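Long-range contacts in F5/8 type C domain protein (PDB 4ZRX), which is a putative alpha-L-fucosidase, probably hydrolysing alpha-linked L-fucose from glycans, and also carries an F5/8 type C domain that may bind sugars: residues 385-390 with 458-463; 38-43 with 423-428; 303-308 with 342-347; 366-371 with 441-446. All blocks are in the same frame, centred on the assembly; numbering follows the deposited sequence.

Contact 1: residues 385-390 with 458-463; sequences EINLVM and YYAEPL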
# COMPACT_ATOMS: atom_id res chain seq x y z
N GLU A 385 28.00 -9.04 1.35
CA GLU A 385 26.99 -9.79 0.60
C GLU A 385 25.77 -8.89 0.56
O GLU A 385 25.34 -8.39 1.62
CB GLU A 385 26.62 -11.08 1.33
CG GLU A 385 25.61 -11.92 0.58
CD GLU A 385 25.37 -13.31 1.17
OE1 GLU A 385 25.47 -13.50 2.40
OE2 GLU A 385 25.02 -14.21 0.39
N ILE A 386 25.24 -8.63 -0.63
CA ILE A 386 24.18 -7.70 -0.80
C ILE A 386 23.10 -8.28 -1.69
O ILE A 386 23.37 -9.07 -2.57
CB ILE A 386 24.69 -6.35 -1.39
CG1 ILE A 386 25.45 -6.50 -2.69
CG2 ILE A 386 25.62 -5.70 -0.37
CD1 ILE A 386 25.63 -5.20 -3.42
N ASN A 387 21.87 -7.83 -1.47
CA ASN A 387 20.74 -8.14 -2.33
C ASN A 387 19.74 -7.01 -2.50
O ASN A 387 18.58 -7.26 -2.96
CB ASN A 387 20.06 -9.42 -1.83
CG ASN A 387 19.51 -9.28 -0.43
OD1 ASN A 387 19.45 -8.21 0.13
ND2 ASN A 387 19.07 -10.39 0.12
N LEU A 388 20.18 -5.79 -2.14
CA LEU A 388 19.37 -4.60 -2.13
C LEU A 388 20.25 -3.41 -2.36
O LEU A 388 21.25 -3.23 -1.66
CB LEU A 388 18.59 -4.46 -0.79
CG LEU A 388 17.86 -3.19 -0.45
CD1 LEU A 388 16.86 -2.88 -1.44
CD2 LEU A 388 17.28 -3.29 0.97
N VAL A 389 19.89 -2.63 -3.34
CA VAL A 389 20.56 -1.35 -3.65
C VAL A 389 19.53 -0.26 -3.60
O VAL A 389 18.40 -0.42 -4.11
CB VAL A 389 21.31 -1.42 -4.97
CG1 VAL A 389 21.84 -0.07 -5.45
CG2 VAL A 389 22.41 -2.40 -4.86
N MSE A 390 19.94 0.87 -3.05
CA MSE A 390 19.13 2.07 -2.94
C MSE A 390 19.84 3.23 -3.63
O MSE A 390 21.07 3.42 -3.44
CB MSE A 390 18.89 2.38 -1.45
CG MSE A 390 17.98 3.54 -1.25
SE MSE A 390 18.94 5.03 -0.71
CE MSE A 390 19.11 4.74 1.07
N TYR A 458 22.57 -3.10 0.86
CA TYR A 458 22.23 -3.84 2.07
C TYR A 458 21.98 -5.29 1.74
O TYR A 458 21.82 -5.69 0.60
CB TYR A 458 20.95 -3.27 2.73
CG TYR A 458 20.95 -1.79 2.97
CD1 TYR A 458 20.49 -0.92 2.00
CD2 TYR A 458 21.44 -1.24 4.18
CE1 TYR A 458 20.51 0.43 2.21
CE2 TYR A 458 21.38 0.14 4.41
CZ TYR A 458 21.00 0.96 3.38
OH TYR A 458 20.94 2.30 3.63
N TYR A 459 21.94 -6.08 2.80
CA TYR A 459 21.45 -7.44 2.79
C TYR A 459 20.12 -7.44 3.54
O TYR A 459 20.08 -7.12 4.74
CB TYR A 459 22.41 -8.41 3.47
CG TYR A 459 21.87 -9.83 3.35
CD1 TYR A 459 22.05 -10.55 2.16
CD2 TYR A 459 21.15 -10.42 4.37
CE1 TYR A 459 21.53 -11.86 2.04
CE2 TYR A 459 20.62 -11.71 4.23
CZ TYR A 459 20.81 -12.40 3.07
OH TYR A 459 20.33 -13.70 2.89
N ALA A 460 19.04 -7.72 2.81
CA ALA A 460 17.68 -7.86 3.37
C ALA A 460 17.39 -9.36 3.49
O ALA A 460 17.43 -10.07 2.49
CB ALA A 460 16.68 -7.24 2.50
N GLU A 461 17.13 -9.84 4.69
CA GLU A 461 16.74 -11.23 4.90
C GLU A 461 15.50 -11.58 4.02
O GLU A 461 14.45 -10.90 4.08
CB GLU A 461 16.50 -11.45 6.41
CG GLU A 461 16.86 -12.81 7.01
CD GLU A 461 18.31 -13.24 6.78
OE1 GLU A 461 19.26 -12.69 7.41
OE2 GLU A 461 18.49 -14.13 5.97
N PRO A 462 15.58 -12.65 3.18
CA PRO A 462 14.40 -12.99 2.39
C PRO A 462 13.29 -13.51 3.29
O PRO A 462 13.56 -14.20 4.26
CB PRO A 462 14.91 -14.08 1.42
CG PRO A 462 16.40 -13.89 1.40
CD PRO A 462 16.75 -13.48 2.79
N LEU A 463 12.07 -13.11 3.02
CA LEU A 463 10.93 -13.48 3.85
C LEU A 463 10.08 -14.50 3.13
O LEU A 463 9.97 -14.48 1.91
CB LEU A 463 10.08 -12.23 4.12
CG LEU A 463 10.75 -11.19 5.01
CD1 LEU A 463 9.93 -9.89 4.97
CD2 LEU A 463 10.98 -11.62 6.48

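Contact 2: residues 38-43 with 423-428; sequences AWQQME and IGYKRM. With EDO (1,2-ethanediol), chain F.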
# COMPACT_ATOMS: atom_id res chain seq x y z
N ALA A 38 9.78 18.43 2.16
CA ALA A 38 9.71 17.93 3.54
C ALA A 38 8.74 16.74 3.66
O ALA A 38 9.00 15.74 4.34
CB ALA A 38 9.27 19.07 4.49
N TRP A 39 7.62 16.82 2.96
CA TRP A 39 6.67 15.70 2.95
C TRP A 39 7.32 14.43 2.45
O TRP A 39 7.18 13.36 3.07
CB TRP A 39 5.45 16.12 2.12
CG TRP A 39 4.49 14.98 1.85
CD1 TRP A 39 3.45 14.54 2.62
CD2 TRP A 39 4.50 14.18 0.70
NE1 TRP A 39 2.83 13.47 2.01
CE2 TRP A 39 3.48 13.20 0.85
CE3 TRP A 39 5.34 14.12 -0.41
CZ2 TRP A 39 3.24 12.22 -0.14
CZ3 TRP A 39 5.08 13.16 -1.38
CH2 TRP A 39 4.05 12.22 -1.21
N GLN A 40 8.06 14.54 1.36
CA GLN A 40 8.72 13.42 0.71
C GLN A 40 9.68 12.73 1.69
O GLN A 40 9.80 11.52 1.73
CB GLN A 40 9.50 13.92 -0.51
CG GLN A 40 9.98 12.84 -1.43
CD GLN A 40 8.93 12.44 -2.41
OE1 GLN A 40 8.60 13.20 -3.28
NE2 GLN A 40 8.37 11.24 -2.27
N GLN A 41 10.36 13.53 2.49
CA GLN A 41 11.33 13.02 3.46
C GLN A 41 10.72 12.18 4.52
O GLN A 41 11.43 11.32 5.10
CB GLN A 41 12.14 14.09 4.15
CG GLN A 41 12.67 15.15 3.28
CD GLN A 41 13.58 14.69 2.27
OE1 GLN A 41 14.56 14.01 2.58
NE2 GLN A 41 13.32 15.08 0.99
N MSE A 42 9.43 12.35 4.81
CA MSE A 42 8.83 11.50 5.83
C MSE A 42 8.87 10.05 5.48
O MSE A 42 9.06 9.23 6.38
CB MSE A 42 7.38 11.91 6.12
CG MSE A 42 7.25 13.34 6.58
SE MSE A 42 5.41 13.70 7.17
CE MSE A 42 4.60 13.60 5.45
N GLU A 43 8.57 9.71 4.23
CA GLU A 43 8.58 8.37 3.66
C GLU A 43 7.46 7.48 4.12
O GLU A 43 6.88 6.78 3.28
CB GLU A 43 9.90 7.60 3.85
CG GLU A 43 11.11 8.29 3.28
CD GLU A 43 12.41 7.48 3.34
OE1 GLU A 43 12.42 6.38 3.97
OE2 GLU A 43 13.43 8.03 2.86
N ILE A 423 14.64 7.30 -10.88
CA ILE A 423 15.10 7.18 -9.52
C ILE A 423 14.26 8.10 -8.65
O ILE A 423 13.45 7.64 -7.91
CB ILE A 423 16.61 7.46 -9.40
CG1 ILE A 423 17.38 6.38 -10.15
CG2 ILE A 423 17.00 7.52 -7.95
CD1 ILE A 423 18.85 6.60 -10.22
N GLY A 424 14.39 9.42 -8.84
CA GLY A 424 13.59 10.34 -8.05
C GLY A 424 14.14 10.49 -6.65
O GLY A 424 15.35 10.41 -6.39
N TYR A 425 13.22 10.65 -5.70
CA TYR A 425 13.62 10.72 -4.33
C TYR A 425 14.35 9.50 -3.82
O TYR A 425 15.41 9.61 -3.14
CB TYR A 425 12.40 11.01 -3.44
CG TYR A 425 12.71 10.93 -1.98
CD1 TYR A 425 13.46 11.89 -1.36
CD2 TYR A 425 12.37 9.79 -1.28
CE1 TYR A 425 13.79 11.77 -0.01
CE2 TYR A 425 12.69 9.66 0.02
CZ TYR A 425 13.40 10.64 0.64
OH TYR A 425 13.73 10.44 1.96
N LYS A 426 13.86 8.33 -4.18
CA LYS A 426 14.41 7.07 -3.71
C LYS A 426 13.90 5.96 -4.58
O LYS A 426 12.71 5.87 -4.83
CB LYS A 426 14.07 6.83 -2.28
CG LYS A 426 14.69 5.63 -1.63
CD LYS A 426 14.55 5.62 -0.13
CE LYS A 426 15.48 6.61 0.47
NZ LYS A 426 15.55 6.55 1.99
N ARG A 427 14.81 5.07 -4.99
CA ARG A 427 14.48 3.88 -5.75
C ARG A 427 15.32 2.74 -5.19
O ARG A 427 16.55 2.91 -4.96
CB ARG A 427 14.82 4.08 -7.20
CG ARG A 427 14.62 2.84 -8.12
CD ARG A 427 13.20 2.37 -8.17
NE ARG A 427 12.92 1.58 -9.39
CZ ARG A 427 12.84 0.26 -9.47
NH1 ARG A 427 12.87 -0.56 -8.43
NH2 ARG A 427 12.57 -0.27 -10.65
N MSE A 428 14.66 1.63 -4.91
CA MSE A 428 15.34 0.45 -4.41
C MSE A 428 15.15 -0.72 -5.36
O MSE A 428 14.08 -0.89 -5.96
CB MSE A 428 14.93 0.08 -3.01
CG MSE A 428 15.28 1.18 -2.07
SE MSE A 428 15.10 0.90 -0.16
CE MSE A 428 13.27 1.36 0.05
C1 EDO F . 14.92 4.19 4.83
O1 EDO F . 14.77 5.63 4.94
C2 EDO F . 14.83 3.62 3.39
O2 EDO F . 16.11 3.78 2.75
O HOH W 1 14.15 11.05 5.24

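Contact 3: residues 303-308 with 342-347; sequences GKVKSL and IKRLKE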
# COMPACT_ATOMS: atom_id res chain seq x y z
N GLY A 303 -7.82 -11.77 11.99
CA GLY A 303 -6.95 -12.82 11.44
C GLY A 303 -6.51 -12.54 10.02
O GLY A 303 -5.93 -13.40 9.38
N LYS A 304 -6.74 -11.32 9.52
CA LYS A 304 -6.44 -10.98 8.15
C LYS A 304 -5.54 -9.75 8.06
O LYS A 304 -5.48 -9.08 7.03
CB LYS A 304 -7.71 -10.74 7.36
CG LYS A 304 -8.60 -11.97 7.38
CD LYS A 304 -9.85 -11.74 6.61
CE LYS A 304 -10.74 -13.01 6.72
NZ LYS A 304 -11.48 -13.07 5.46
N VAL A 305 -4.83 -9.46 9.14
CA VAL A 305 -3.80 -8.43 9.10
C VAL A 305 -2.75 -8.91 8.09
O VAL A 305 -2.33 -10.08 8.07
CB VAL A 305 -3.21 -8.22 10.48
CG1 VAL A 305 -2.00 -7.33 10.44
CG2 VAL A 305 -4.23 -7.72 11.47
N LYS A 306 -2.30 -8.01 7.24
CA LYS A 306 -1.38 -8.37 6.16
C LYS A 306 -0.10 -8.94 6.71
O LYS A 306 0.40 -8.53 7.80
CB LYS A 306 -1.12 -7.13 5.29
CG LYS A 306 -2.25 -6.78 4.37
CD LYS A 306 -1.87 -5.54 3.60
CE LYS A 306 -2.83 -5.21 2.51
NZ LYS A 306 -4.19 -4.94 2.98
N SER A 307 0.46 -9.92 5.99
CA SER A 307 1.65 -10.62 6.45
C SER A 307 2.86 -9.74 6.45
O SER A 307 2.89 -8.71 5.73
CB SER A 307 1.98 -11.80 5.53
OG SER A 307 2.38 -11.40 4.26
N LEU A 308 3.88 -10.14 7.20
CA LEU A 308 5.14 -9.38 7.15
C LEU A 308 5.72 -9.30 5.77
O LEU A 308 6.20 -8.21 5.36
CB LEU A 308 6.16 -9.96 8.11
CG LEU A 308 7.53 -9.31 8.16
CD1 LEU A 308 7.43 -7.84 8.52
CD2 LEU A 308 8.41 -10.05 9.15
N ILE A 342 -0.53 -4.43 16.44
CA ILE A 342 0.66 -4.03 17.19
C ILE A 342 1.81 -5.00 16.92
O ILE A 342 2.93 -4.58 16.60
CB ILE A 342 0.39 -3.94 18.69
CG1 ILE A 342 -0.55 -2.77 19.02
CG2 ILE A 342 1.71 -3.79 19.44
CD1 ILE A 342 -1.13 -2.80 20.41
N LYS A 343 1.53 -6.28 17.03
CA LYS A 343 2.57 -7.27 16.86
C LYS A 343 3.14 -7.20 15.45
O LYS A 343 4.35 -7.30 15.26
CB LYS A 343 2.03 -8.66 17.14
CG LYS A 343 3.08 -9.74 17.22
CD LYS A 343 2.46 -11.04 17.60
CE LYS A 343 3.51 -12.13 17.60
NZ LYS A 343 3.02 -13.29 18.32
N ARG A 344 2.26 -7.09 14.46
CA ARG A 344 2.70 -7.05 13.08
C ARG A 344 3.49 -5.74 12.75
O ARG A 344 4.49 -5.79 12.00
CB ARG A 344 1.51 -7.24 12.13
CG ARG A 344 1.89 -7.22 10.68
CD ARG A 344 2.90 -8.31 10.24
NE ARG A 344 2.74 -9.56 10.96
CZ ARG A 344 1.73 -10.41 10.82
NH1 ARG A 344 0.72 -10.17 9.97
NH2 ARG A 344 1.71 -11.52 11.57
N LEU A 345 3.10 -4.63 13.33
CA LEU A 345 3.84 -3.39 13.17
C LEU A 345 5.23 -3.46 13.76
O LEU A 345 6.17 -2.94 13.17
CB LEU A 345 3.08 -2.20 13.77
CG LEU A 345 1.84 -1.75 13.00
CD1 LEU A 345 1.10 -0.69 13.76
CD2 LEU A 345 2.22 -1.24 11.60
N LYS A 346 5.34 -4.12 14.92
CA LYS A 346 6.64 -4.34 15.55
C LYS A 346 7.52 -5.22 14.67
O LYS A 346 8.71 -4.94 14.47
CB LYS A 346 6.49 -5.00 16.91
CG LYS A 346 5.88 -4.03 17.91
CD LYS A 346 5.75 -4.61 19.33
CE LYS A 346 5.18 -3.59 20.27
NZ LYS A 346 4.67 -4.27 21.47
N GLU A 347 6.94 -6.29 14.16
CA GLU A 347 7.66 -7.18 13.22
C GLU A 347 8.16 -6.44 11.99
O GLU A 347 9.26 -6.68 11.53
CB GLU A 347 6.80 -8.34 12.79
CG GLU A 347 6.58 -9.37 13.93
CD GLU A 347 5.49 -10.39 13.60
OE1 GLU A 347 4.92 -10.37 12.46
OE2 GLU A 347 5.23 -11.26 14.49
O HOH W 2 -1.11 -12.31 9.56

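Contact 4: residues 366-371 with 441-446; sequences KYWSTT and VRIDEC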
# COMPACT_ATOMS: atom_id res chain seq x y z
N LYS A 366 29.03 10.58 -2.24
CA LYS A 366 29.78 11.33 -3.18
C LYS A 366 28.81 11.78 -4.22
O LYS A 366 28.35 10.93 -5.02
CB LYS A 366 30.88 10.46 -3.80
CG LYS A 366 31.75 11.17 -4.80
CD LYS A 366 32.95 10.29 -5.23
CE LYS A 366 33.90 11.05 -6.16
NZ LYS A 366 35.18 10.28 -6.44
N TYR A 367 28.55 13.09 -4.27
CA TYR A 367 27.57 13.63 -5.19
C TYR A 367 28.10 13.42 -6.61
O TYR A 367 29.28 13.71 -6.91
CB TYR A 367 27.34 15.09 -4.86
CG TYR A 367 26.16 15.80 -5.47
CD1 TYR A 367 26.25 16.40 -6.74
CD2 TYR A 367 24.98 15.97 -4.76
CE1 TYR A 367 25.17 17.16 -7.27
CE2 TYR A 367 23.91 16.71 -5.28
CZ TYR A 367 24.01 17.28 -6.53
OH TYR A 367 23.01 18.03 -7.02
N TRP A 368 27.25 12.92 -7.48
CA TRP A 368 27.66 12.48 -8.81
C TRP A 368 26.84 13.18 -9.87
O TRP A 368 25.61 13.03 -9.89
CB TRP A 368 27.53 10.96 -8.88
CG TRP A 368 27.82 10.42 -10.22
CD1 TRP A 368 28.75 10.90 -11.14
CD2 TRP A 368 27.25 9.28 -10.78
NE1 TRP A 368 28.74 10.10 -12.25
CE2 TRP A 368 27.83 9.10 -12.06
CE3 TRP A 368 26.30 8.36 -10.33
CZ2 TRP A 368 27.45 8.06 -12.91
CZ3 TRP A 368 25.93 7.32 -11.18
CH2 TRP A 368 26.54 7.17 -12.43
N SER A 369 27.51 13.99 -10.69
CA SER A 369 26.87 14.68 -11.78
C SER A 369 27.23 13.97 -13.09
O SER A 369 28.42 13.84 -13.40
CB SER A 369 27.35 16.10 -11.85
OG SER A 369 27.15 16.77 -10.63
N THR A 370 26.25 13.58 -13.88
CA THR A 370 26.53 12.82 -15.09
C THR A 370 25.53 13.00 -16.17
O THR A 370 24.38 13.25 -15.92
CB THR A 370 26.67 11.27 -14.76
OG1 THR A 370 27.22 10.56 -15.89
CG2 THR A 370 25.38 10.66 -14.39
N THR A 371 25.95 12.76 -17.40
CA THR A 371 25.03 12.67 -18.51
C THR A 371 24.92 11.23 -18.94
O THR A 371 25.50 10.34 -18.30
CB THR A 371 25.51 13.52 -19.71
OG1 THR A 371 26.81 13.07 -20.11
CG2 THR A 371 25.60 14.97 -19.28
N VAL A 441 27.24 1.99 -10.97
CA VAL A 441 25.96 2.48 -11.44
C VAL A 441 26.24 3.22 -12.72
O VAL A 441 27.21 3.97 -12.85
CB VAL A 441 25.33 3.46 -10.43
CG1 VAL A 441 23.99 4.00 -10.94
CG2 VAL A 441 25.19 2.78 -9.08
N ARG A 442 25.42 2.92 -13.71
CA ARG A 442 25.47 3.55 -15.01
C ARG A 442 24.17 4.27 -15.29
O ARG A 442 23.11 3.65 -15.24
CB ARG A 442 25.72 2.50 -16.09
CG ARG A 442 26.01 3.12 -17.45
CD ARG A 442 26.34 2.03 -18.51
NE ARG A 442 27.48 1.24 -18.02
CZ ARG A 442 27.45 -0.01 -17.54
NH1 ARG A 442 26.36 -0.76 -17.51
NH2 ARG A 442 28.58 -0.49 -17.04
N ILE A 443 24.22 5.56 -15.55
CA ILE A 443 23.03 6.29 -15.98
C ILE A 443 22.97 6.18 -17.48
O ILE A 443 23.75 6.81 -18.22
CB ILE A 443 23.01 7.76 -15.53
CG1 ILE A 443 23.11 7.89 -13.98
CG2 ILE A 443 21.77 8.43 -16.12
CD1 ILE A 443 22.15 7.03 -13.17
N ASP A 444 22.09 5.32 -17.94
CA ASP A 444 21.92 5.06 -19.38
C ASP A 444 21.24 6.20 -20.10
O ASP A 444 21.61 6.56 -21.26
CB ASP A 444 21.22 3.73 -19.61
CG ASP A 444 21.98 2.56 -18.98
OD1 ASP A 444 23.15 2.32 -19.35
OD2 ASP A 444 21.36 1.87 -18.14
N GLU A 445 20.24 6.80 -19.47
CA GLU A 445 19.50 7.90 -20.08
C GLU A 445 19.10 8.88 -19.00
O GLU A 445 18.66 8.46 -17.96
CB GLU A 445 18.21 7.40 -20.74
CG GLU A 445 18.38 6.51 -21.98
CD GLU A 445 17.03 5.99 -22.45
OE1 GLU A 445 16.01 6.76 -22.39
OE2 GLU A 445 16.95 4.79 -22.82
N CYS A 446 19.19 10.17 -19.31
CA CYS A 446 18.68 11.18 -18.37
C CYS A 446 18.35 12.44 -19.10
O CYS A 446 18.81 12.64 -20.26
CB CYS A 446 19.63 11.43 -17.24
SG CYS A 446 21.31 12.02 -17.75

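Contact 1: residues 385-390 with 458-463
Asn387 and Leu388 both face Tyr458, forming a classic beta bulge at the bend between strands 384-386 and 388-393. The evidence lies in the bonds to Tyr458 O: Asn387 N donates to this oxygen over 3.0 Å, whereas Leu388 N reaches it only by a weak, strongly bent bond. On the other side of the pair, Tyr458 N donates to Leu388 O at 2.8 Å, which completes the antiparallel hydrogen-bonded pairing. On the face of the sheet that carries both side chains, Leu388 CD2 packs 4.1 Å from Tyr458 CB. Beyond Tyr458 a side chain takes over from the backbone. The carboxamide of Asn387 grips both polar backbone atoms of Ala460: Ala460 N meets Asn387 OD1 on a lone pair at 2.8 Å, nearly straight (174° at the hydrogen), and Asn387 ND2 donates to Ala460 O at 2.9 Å. Two bonds in opposite senses fix the rotation of the amide. Its CG lies between the backbone N and the carbonyl carbon (chi1 61°), on the side from which the amide can meet Ala460. The amide plane is only 13° from that of the Tyr459 ring, with Asn387 ND2 3.4 Å from Tyr459 CE1. In the second shell, helix 339-356 contributes Thr355, which touches both Leu388 and Ala460, and Phe356, whose ring meets the Tyr458 ring edge-to-face.

Contact 2: residues 38-43 with 423-428
Gln40 packs on Tyr425 through a CH-pi contact: Gln40 CG lies 3.8 Å from the centroid of the Tyr425 ring and 28° off the ring normal, displaced toward the rim. The two side chains run past each other, oppositely directed. The next residue, Gln41, starts away from Tyr425, but its chain bends at chi2, and NE2 lies 3.5 Å from Tyr425 CE1, with amide and ring planes 87° apart. The polar partner of this NE2 is Tyr37 O, one helical turn earlier. Gln41 O also accepts from a water at 2.7 Å, which reaches Tyr425 OH only weakly. Glu43, the first residue after the helix and of positive phi, carries the polar part of the contact. With CG anti to the carbonyl carbon (chi1 -59°), the extended chain carries the carboxylate out to the Tyr425 hydroxyl. Two donors grip OE2: Tyr425 OH at 2.6 Å from Glu43 OE2, on the anti lone pair, and Lys426 NZ at 2.7 Å from the same oxygen, on the syn side, as a salt bridge. Glu43 OE1 accepts from O1 of a bound 1,2-ethanediol at 2.7 Å, and its second hydroxyl takes a weak bond from Lys426. This is an interdomain joint: helix 34-42 of the TIM-barrel-type fucosidase domain meets the beta-sandwich at the turn into strand 427-431, with Glu43 backbone-bonded to Leu325 of strand 324-328 and Lys426 packed on Gln392 of strand 388-393.

Contact 3: residues 303-308 with 342-347
Arg344 reaches from helix 339-356 to the loop 303-308, and most of its side chain meets that loop. CB starts against Val305, 3.9 Å from Val305 CG1. CG, anti to the backbone N, lies 3.5 Å from Lys306 O. The bend at chi2 brings CD to 3.7 Å from Leu308 N; chi3, well away from a staggered value at 34°, then places NE. NE turns to its own helix and donates to Glu347 OE1 at 2.8 Å in a salt bridge, nearly straight at 166°. At the tip, NH1 donates to Lys306 O over 2.7 Å; the oxygen lies close to the guanidinium plane, while the donor stands 48° above the carbonyl plane. NH1 also gives a bond to a water that in turn donates to Val305 O. An alanine in place of Arg344 would probably leave Lys306 O without this donor and the Glu347 carboxylate without its cationic mate. Leu308 packs on the helix, its CD1 3.7 Å from Glu347 O and its CD2 4.3 Å from Glu347 CB. The loop joins strand 279-290 to helix 308-316, whose N-cap is Ser307, with OG bonded to His310 N and to Glu465. The opposing helix 339-356 lies between this loop and helix 77-86, where Leu345 packs on Leu84.

Contact 4: residues 366-371 with 441-446
Trp368 and Ile443 make the tight part of a beta-sandwich interface that has no hydrogen bond between the two segments. Trp368 CG is anti to the backbone N (chi1 176°), and it is the six-membered ring of the indole that meets strand 438-446. Trp368 CH2 approaches to 3.3 Å of Val441 O and 3.8 Å of Ile443 CG1, while Val441 CG1 sits at the indole edge, near its plane, 3.9 Å from Trp368 CZ3. Thr370 fills in beside them: its CG2 touches Ile443 CG1 at 3.6 Å and also lies over one face of the Trp368 ring, offset toward the rim. The methyl meets Ile443, while Thr370 OG1, anti to the backbone N (chi1 -168°), donates to Thr371 O of its own segment. An alanine at Trp368 would probably open a gap beside Val441 and Ile443 and leave the Thr370 methyl without the ring it lies over. The far end is looser. Thr371 is exposed and its side chain starts away from the other strand, so only its backbone takes part, with Thr371 CA 3.9 Å from Cys446 SG. Local strand axes approach to 9.4 Å and cross at -33°, as expected for aligned packing of two sheets. Strand 368-370 is an outer strand of one sheet, hydrogen-bonded to strand 450-458; strand 438-446 lies in the other sheet, between strands 374-381 and 401-410.

Contacts 1, 2 and 4 all reach one four-stranded sheet, in which strands 388-393 and 427-431 are neighbours. Contacts 1 and 2, with centres 19 Å apart, therefore touch directly, and the 1,2-ethanediol held in contact 2 also lies near Met390 of contact 1. Contact 4 lies in the sandwich core, its centre 18 Å from that of contact 2, without touching. Contact 3 belongs to the fucosidase domain and meets contact 1 through Leu463 CD2 and Leu308 CD2, 4.0 Å apart; its centre is 39 Å from that of contact 4. Contact 2 joins the fucosidase domain to the sandwich, and contact 1 lies within the sandwich beside helix 339-356. The ethanediol does not by itself locate the active site.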